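Local atomic coordinates of Rab5 protein, putative (Plasmodium falciparum, PDB entry 3CLV), a protein that is probably a Rab-type member of the Ras-like small G proteins, with a P-loop NTPase fold, and holds guanosine-5'-diphosphate in this model. Residues A[93-98]-A[196-201]; A[151-156]-A[192-197]. All coordinates share one frame; numbering follows the deposited sequence. Where two conformers were deposited one is given.

Interaction 1: residues A[93-98]-A[196-201]; sequences IKFDIW and YMLAEE
The ring of F95 meets helix segment 196-201 with its far rim: the backbone N of A199 lies at the ring edge, close to the ring plane, 3.6 Å from F95 CZ. L198 comes in obliquely, its CB 3.7 Å from F95 CE1, and A199 CB sits 3.9 Å from F95 CZ, so CZ and CE1 are the ring atoms that meet L198 and A199. The chi1 of F95, -66°, together with a nearly perpendicular chi2, turns this CE1-CZ rim to the helix. The ring of F195, one residue before segment 196-201, packs edge-to-face with that of F95.

Beside the phenyl group, I93 supplies the second apolar contact. Its CD1 lies 3.8 Å from A199 CB and 3.4 Å from A199 O, and CB and CG2 are each about 4.1 Å from the same methyl; A199 is therefore shared by I93 and F95. No hydrogen bond crosses between the segments, and the four touching residues are all buried.

At the other end of the strand, D96 was modelled in two conformers, and in the one described here the indole of W98 donates NE1 to D96 OD2 over 2.9 Å with a nearly straight N-H...O angle of 167°. The acceptor lies in the indole plane but is approached from above the carboxylate plane. In the same conformer, D96 OD1 forms a salt bridge with R115 of the second subunit.

The axes of segments 93-98 and 196-201 approach to 9.5 Å at 117°, as the C-terminal helix packs on the central sheet of the Ras-like alpha/beta fold.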
loop_
_atom_site.group_PDB
_atom_site.type_symbol
_atom_site.label_atom_id
_atom_site.label_comp_id
_atom_site.label_asym_id
_atom_site.label_seq_id
_atom_site.Cartn_x
_atom_site.Cartn_y
_atom_site.Cartn_z
ATOM N N ILE A 93 18.963 3.634 -1.600
ATOM C CA ILE A 93 17.751 2.998 -1.091
ATOM C C ILE A 93 16.749 4.002 -0.535
ATOM O O ILE A 93 17.024 4.708 0.444
ATOM C CB ILE A 93 18.098 1.888 -0.072
ATOM C CG1 ILE A 93 18.835 0.764 -0.811
ATOM C CG2 ILE A 93 16.835 1.360 0.637
ATOM C CD1 ILE A 93 19.915 0.120 -0.004
ATOM N N LYS A 94 15.592 4.061 -1.191
ATOM C CA LYS A 94 14.534 4.996 -0.831
ATOM C C LYS A 94 13.422 4.292 -0.056
ATOM O O LYS A 94 12.858 3.301 -0.519
ATOM C CB LYS A 94 13.984 5.653 -2.086
ATOM C CG LYS A 94 12.812 6.581 -1.850
ATOM C CD LYS A 94 12.499 7.294 -3.147
ATOM C CE LYS A 94 11.182 8.018 -3.076
ATOM N NZ LYS A 94 11.036 8.878 -4.295
ATOM N N PHE A 95 13.141 4.799 1.143
ATOM C CA PHE A 95 12.093 4.255 2.003
ATOM C C PHE A 95 10.805 5.039 1.829
ATOM O O PHE A 95 10.845 6.266 1.823
ATOM C CB PHE A 95 12.536 4.307 3.476
ATOM C CG PHE A 95 13.705 3.415 3.778
ATOM C CD1 PHE A 95 13.505 2.073 4.119
ATOM C CD2 PHE A 95 15.010 3.906 3.708
ATOM C CE1 PHE A 95 14.586 1.229 4.394
ATOM C CE2 PHE A 95 16.108 3.075 3.974
ATOM C CZ PHE A 95 15.894 1.724 4.326
ATOM N N ASP A 96 9.683 4.332 1.656
ATOM C CA ASP A 96 8.370 4.950 1.686
ATOM C C ASP A 96 7.738 4.553 3.023
ATOM O O ASP A 96 7.231 3.439 3.159
ATOM C CB ASP A 96 7.544 4.479 0.476
ATOM C CG ASP A 96 6.065 4.865 0.562
ATOM O OD1 ASP A 96 5.691 5.793 1.317
ATOM O OD2 ASP A 96 5.262 4.225 -0.148
ATOM N N ILE A 97 7.794 5.455 4.000
ATOM C CA ILE A 97 7.393 5.146 5.378
ATOM C C ILE A 97 5.938 5.465 5.651
ATOM O O ILE A 97 5.506 6.610 5.502
ATOM C CB ILE A 97 8.282 5.894 6.388
ATOM C CG1 ILE A 97 9.758 5.624 6.057
ATOM C CG2 ILE A 97 7.979 5.435 7.813
ATOM C CD1 ILE A 97 10.709 6.751 6.498
ATOM N N TRP A 98 5.198 4.443 6.069
ATOM C CA TRP A 98 3.816 4.573 6.438
ATOM C C TRP A 98 3.724 4.441 7.951
ATOM O O TRP A 98 3.876 3.338 8.492
ATOM C CB TRP A 98 2.963 3.474 5.772
ATOM C CG TRP A 98 2.890 3.510 4.245
ATOM C CD1 TRP A 98 3.860 3.900 3.376
ATOM C CD2 TRP A 98 1.791 3.066 3.443
ATOM N NE1 TRP A 98 3.422 3.775 2.078
ATOM C CE2 TRP A 98 2.153 3.256 2.096
ATOM C CE3 TRP A 98 0.520 2.545 3.738
ATOM C CZ2 TRP A 98 1.303 2.923 1.041
ATOM C CZ3 TRP A 98 -0.321 2.218 2.697
ATOM C CH2 TRP A 98 0.071 2.418 1.359
ATOM N N TYR A 196 19.778 2.928 8.241
ATOM C CA TYR A 196 21.076 2.422 7.754
ATOM C C TYR A 196 21.073 0.902 7.806
ATOM O O TYR A 196 21.455 0.241 6.829
ATOM C CB TYR A 196 22.260 2.956 8.580
ATOM C CG TYR A 196 22.515 4.455 8.456
ATOM C CD1 TYR A 196 21.915 5.213 7.455
ATOM C CD2 TYR A 196 23.388 5.102 9.331
ATOM C CE1 TYR A 196 22.147 6.589 7.350
ATOM C CE2 TYR A 196 23.624 6.468 9.235
ATOM C CZ TYR A 196 23.000 7.200 8.245
ATOM O OH TYR A 196 23.249 8.554 8.141
ATOM N N MET A 197 20.634 0.368 8.947
ATOM C CA MET A 197 20.548 -1.069 9.193
ATOM C C MET A 197 19.587 -1.752 8.219
ATOM O O MET A 197 19.919 -2.802 7.633
ATOM C CB MET A 197 20.133 -1.338 10.645
ATOM C CG MET A 197 21.227 -1.003 11.704
ATOM S SD MET A 197 20.713 -1.404 13.396
ATOM C CE MET A 197 20.847 -3.175 13.395
ATOM N N LEU A 198 18.404 -1.151 8.041
ATOM C CA LEU A 198 17.425 -1.639 7.068
ATOM C C LEU A 198 17.968 -1.638 5.651
ATOM O O LEU A 198 17.813 -2.619 4.929
ATOM C CB LEU A 198 16.139 -0.806 7.113
ATOM C CG LEU A 198 15.222 -1.017 8.324
ATOM C CD1 LEU A 198 14.018 -0.060 8.261
ATOM C CD2 LEU A 198 14.762 -2.482 8.385
ATOM N N ALA A 199 18.569 -0.522 5.243
ATOM C CA ALA A 199 19.135 -0.400 3.907
ATOM C C ALA A 199 20.247 -1.440 3.658
ATOM O O ALA A 199 20.286 -2.072 2.584
ATOM C CB ALA A 199 19.627 1.036 3.653
ATOM N N GLU A 200 21.131 -1.626 4.642
ATOM C CA GLU A 200 22.166 -2.690 4.560
ATOM C C GLU A 200 21.523 -4.069 4.321
ATOM O O GLU A 200 21.960 -4.843 3.475
ATOM C CB GLU A 200 23.024 -2.719 5.836
ATOM C CG GLU A 200 23.918 -1.485 6.011
ATOM C CD GLU A 200 24.483 -1.324 7.423
ATOM O OE1 GLU A 200 23.989 -1.961 8.382
ATOM O OE2 GLU A 200 25.432 -0.527 7.580
ATOM N N GLU A 201 20.467 -4.358 5.078
ATOM C CA GLU A 201 19.734 -5.602 4.938
ATOM C C GLU A 201 19.007 -5.736 3.573
ATOM O O GLU A 201 19.017 -6.808 2.978
ATOM C CB GLU A 201 18.756 -5.746 6.104
ATOM C CG GLU A 201 18.288 -7.162 6.335
ATOM C CD GLU A 201 19.398 -8.111 6.779
ATOM O OE1 GLU A 201 20.406 -7.680 7.403
ATOM O OE2 GLU A 201 19.233 -9.308 6.506
#

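Interaction 2: residues A[151-156]-A[192-197]. With GDP (guanosine-5'-diphosphate), chain D.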
loop_
_atom_site.group_PDB
_atom_site.type_symbol
_atom_site.label_atom_id
_atom_site.label_comp_id
_atom_site.label_asym_id
_atom_site.label_seq_id
_atom_site.Cartn_x
_atom_site.Cartn_y
_atom_site.Cartn_z
ATOM N N ILE A 151 12.797 -4.632 12.050
ATOM C CA ILE A 151 13.656 -4.010 13.042
ATOM C C ILE A 151 12.835 -3.614 14.276
ATOM O O ILE A 151 11.818 -2.896 14.177
ATOM C CB ILE A 151 14.510 -2.857 12.455
ATOM C CG1 ILE A 151 15.503 -2.313 13.496
ATOM C CG2 ILE A 151 13.628 -1.734 11.807
ATOM C CD1 ILE A 151 16.758 -1.693 12.809
ATOM N N LEU A 152 13.264 -4.130 15.425
ATOM C CA LEU A 152 12.610 -3.833 16.684
ATOM C C LEU A 152 13.345 -2.636 17.257
ATOM O O LEU A 152 14.577 -2.646 17.356
ATOM C CB LEU A 152 12.658 -5.043 17.620
ATOM C CG LEU A 152 12.098 -4.867 19.028
ATOM C CD1 LEU A 152 10.569 -4.663 18.963
ATOM C CD2 LEU A 152 12.435 -6.105 19.874
ATOM N N VAL A 153 12.595 -1.584 17.590
ATOM C CA VAL A 153 13.218 -0.321 18.015
ATOM C C VAL A 153 12.855 -0.027 19.466
ATOM O O VAL A 153 11.670 0.076 19.821
ATOM C CB VAL A 153 12.835 0.892 17.098
ATOM C CG1 VAL A 153 13.383 2.238 17.661
ATOM C CG2 VAL A 153 13.316 0.678 15.668
ATOM N N ALA A 154 13.890 0.086 20.301
ATOM C CA ALA A 154 13.733 0.472 21.699
ATOM C C ALA A 154 13.908 1.981 21.788
ATOM O O ALA A 154 15.037 2.483 21.873
ATOM C CB ALA A 154 14.760 -0.253 22.577
ATOM N N ASN A 155 12.796 2.715 21.725
ATOM C CA ASN A 155 12.859 4.171 21.759
ATOM C C ASN A 155 12.796 4.755 23.192
ATOM O O ASN A 155 12.328 4.095 24.125
ATOM C CB ASN A 155 11.779 4.786 20.849
ATOM C CG ASN A 155 12.002 6.278 20.578
ATOM O OD1 ASN A 155 13.098 6.706 20.216
ATOM N ND2 ASN A 155 10.927 7.063 20.692
ATOM N N LYS A 156 13.279 5.992 23.328
ATOM C CA LYS A 156 13.244 6.775 24.588
ATOM C C LYS A 156 14.342 6.399 25.582
ATOM O O LYS A 156 14.184 6.584 26.798
ATOM C CB LYS A 156 11.867 6.744 25.254
ATOM C CG LYS A 156 10.708 7.115 24.296
ATOM C CD LYS A 156 9.563 7.690 25.111
ATOM C CE LYS A 156 8.247 7.661 24.345
ATOM N NZ LYS A 156 7.148 8.366 25.089
ATOM N N LYS A 192 18.824 7.796 12.434
ATOM C CA LYS A 192 19.240 7.525 11.058
ATOM C C LYS A 192 19.693 6.076 10.925
ATOM O O LYS A 192 19.446 5.436 9.889
ATOM C CB LYS A 192 20.372 8.464 10.598
ATOM C CG LYS A 192 19.962 9.924 10.344
ATOM C CD LYS A 192 21.193 10.659 9.770
ATOM C CE LYS A 192 21.373 12.065 10.321
ATOM N NZ LYS A 192 20.958 13.085 9.296
ATOM N N ASN A 193 20.308 5.560 11.989
ATOM C CA ASN A 193 20.845 4.193 12.003
ATOM C C ASN A 193 19.746 3.128 11.846
ATOM O O ASN A 193 19.995 2.042 11.334
ATOM C CB ASN A 193 21.664 3.937 13.280
ATOM C CG ASN A 193 23.077 4.552 13.235
ATOM O OD1 ASN A 193 23.666 4.737 12.177
ATOM N ND2 ASN A 193 23.633 4.826 14.411
ATOM N N ILE A 194 18.519 3.443 12.266
ATOM C CA ILE A 194 17.403 2.521 11.982
ATOM C C ILE A 194 17.411 2.191 10.485
ATOM O O ILE A 194 17.339 1.038 10.076
ATOM C CB ILE A 194 16.017 3.149 12.321
ATOM C CG1 ILE A 194 15.859 3.392 13.824
ATOM C CG2 ILE A 194 14.874 2.274 11.753
ATOM C CD1 ILE A 194 14.629 4.291 14.193
ATOM N N PHE A 195 17.495 3.225 9.667
ATOM C CA PHE A 195 17.346 3.089 8.243
ATOM C C PHE A 195 18.645 2.647 7.591
ATOM O O PHE A 195 18.609 2.004 6.549
ATOM C CB PHE A 195 16.793 4.395 7.672
ATOM C CG PHE A 195 15.388 4.667 8.137
ATOM C CD1 PHE A 195 14.305 4.131 7.446
ATOM C CD2 PHE A 195 15.156 5.388 9.311
ATOM C CE1 PHE A 195 13.015 4.352 7.879
ATOM C CE2 PHE A 195 13.875 5.610 9.769
ATOM C CZ PHE A 195 12.791 5.088 9.055
ATOM N N TYR A 196 19.778 2.928 8.241
ATOM C CA TYR A 196 21.076 2.422 7.754
ATOM C C TYR A 196 21.073 0.902 7.806
ATOM O O TYR A 196 21.455 0.241 6.829
ATOM C CB TYR A 196 22.260 2.956 8.580
ATOM C CG TYR A 196 22.515 4.455 8.456
ATOM C CD1 TYR A 196 21.915 5.213 7.455
ATOM C CD2 TYR A 196 23.388 5.102 9.331
ATOM C CE1 TYR A 196 22.147 6.589 7.350
ATOM C CE2 TYR A 196 23.624 6.468 9.235
ATOM C CZ TYR A 196 23.000 7.200 8.245
ATOM O OH TYR A 196 23.249 8.554 8.141
ATOM N N MET A 197 20.634 0.368 8.947
ATOM C CA MET A 197 20.548 -1.069 9.193
ATOM C C MET A 197 19.587 -1.752 8.219
ATOM O O MET A 197 19.919 -2.802 7.633
ATOM C CB MET A 197 20.133 -1.338 10.645
ATOM C CG MET A 197 21.227 -1.003 11.704
ATOM S SD MET A 197 20.713 -1.404 13.396
ATOM C CE MET A 197 20.847 -3.175 13.395
HETATM P PB GDP D . 3.524 8.091 18.558
HETATM O O1B GDP D . 3.566 8.692 17.190
HETATM O O2B GDP D . 2.110 8.062 19.092
HETATM O O3B GDP D . 4.082 6.691 18.602
HETATM O O3A GDP D . 4.446 8.938 19.590
HETATM P PA GDP D . 4.800 10.519 19.475
HETATM O O1A GDP D . 3.526 11.339 19.357
HETATM O O2A GDP D . 5.839 10.822 18.441
HETATM O "O5'" GDP D . 5.425 10.786 20.933
HETATM C "C5'" GDP D . 4.662 10.622 22.134
HETATM C "C4'" GDP D . 5.337 11.442 23.240
HETATM O "O4'" GDP D . 6.614 10.885 23.562
HETATM C "C3'" GDP D . 5.593 12.907 22.895
HETATM O "O3'" GDP D . 5.383 13.621 24.119
HETATM C "C2'" GDP D . 7.076 12.969 22.523
HETATM O "O2'" GDP D . 7.698 14.236 22.779
HETATM C "C1'" GDP D . 7.635 11.885 23.433
HETATM N N9 GDP D . 8.807 11.225 22.849
HETATM C C8 GDP D . 8.882 10.659 21.625
HETATM N N7 GDP D . 10.108 10.138 21.428
HETATM C C5 GDP D . 10.825 10.359 22.553
HETATM C C6 GDP D . 12.199 10.061 23.022
HETATM O O6 GDP D . 12.996 9.445 22.275
HETATM N N1 GDP D . 12.546 10.467 24.273
HETATM C C2 GDP D . 11.694 11.122 25.105
HETATM N N2 GDP D . 12.130 11.480 26.340
HETATM N N3 GDP D . 10.416 11.450 24.733
HETATM C C4 GDP D . 9.952 11.082 23.494
#
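Apolar side chains carry the contact between strand 151-155 and helix segment 192-197, with one methyl also against a backbone carbonyl and no hydrogen bond between them. I151 uses two branches: CG2 touches I194 CG2 at 4.2 Å, while CD1 rests 4.0 Å from M197 SD and 3.9 Å from I194 O. With chi1 at -175°, CG1 of I151 is anti to the backbone N, and chi2 of 153° then sends CD1 toward M197 and I194 O. V153 CG2 meets I194 CD1 at 4.1 Å. All three side-chain pairs cross at about a right angle. I194 serves both strand residues, CG2 meeting I151 while CG1 and CD1 meet V153; I23 of helix 20-29 also packs on it.

Polar and ligand contacts gather at the strand's C-terminal end. K156 NZ donates a hydrogen bond of 3.0 Å to O4' of guanosine-5'-diphosphate, and its extended chain runs along the guanine, with CG 3.5 Å from ligand C6. N155 ND2 is 3.3 Å from ligand N7. The amide of N155 is held by bonds to its surroundings: OD1 accepts from A185 N and is hydrogen-bonded to T183 OG1, and ND2 is bonded to V18 O. K156 NZ also bonds S17 O.

The segment axes run 10.1 Å apart at 165°, almost antiparallel. N155 and K156, with D158 also bonded to the ligand, form the NKxD guanine-recognition motif of Ras-like G proteins.

How the interactions relate
Both contacts use helix 191-206 and the same mixed sheet, and their centres lie 10 Å apart. Along the chain strand 92-99 comes first, then strand 149-155, then the helix; segment 192-197 precedes and overlaps 196-201, sharing Y196 and M197. Strands 8-13 and 119-125 lie between the two strands in the sheet, and the helix packs across that face. The contacts also touch directly, with L198 CD2 of interaction 1 packing 3.7 Å from I151 CG2 of interaction 2. The helix thus rests on I93 and F95 of one strand and I151 and V153 of the other, while later residues of these strand segments reach the second subunit (D96, W98) and the ligand (N155, K156).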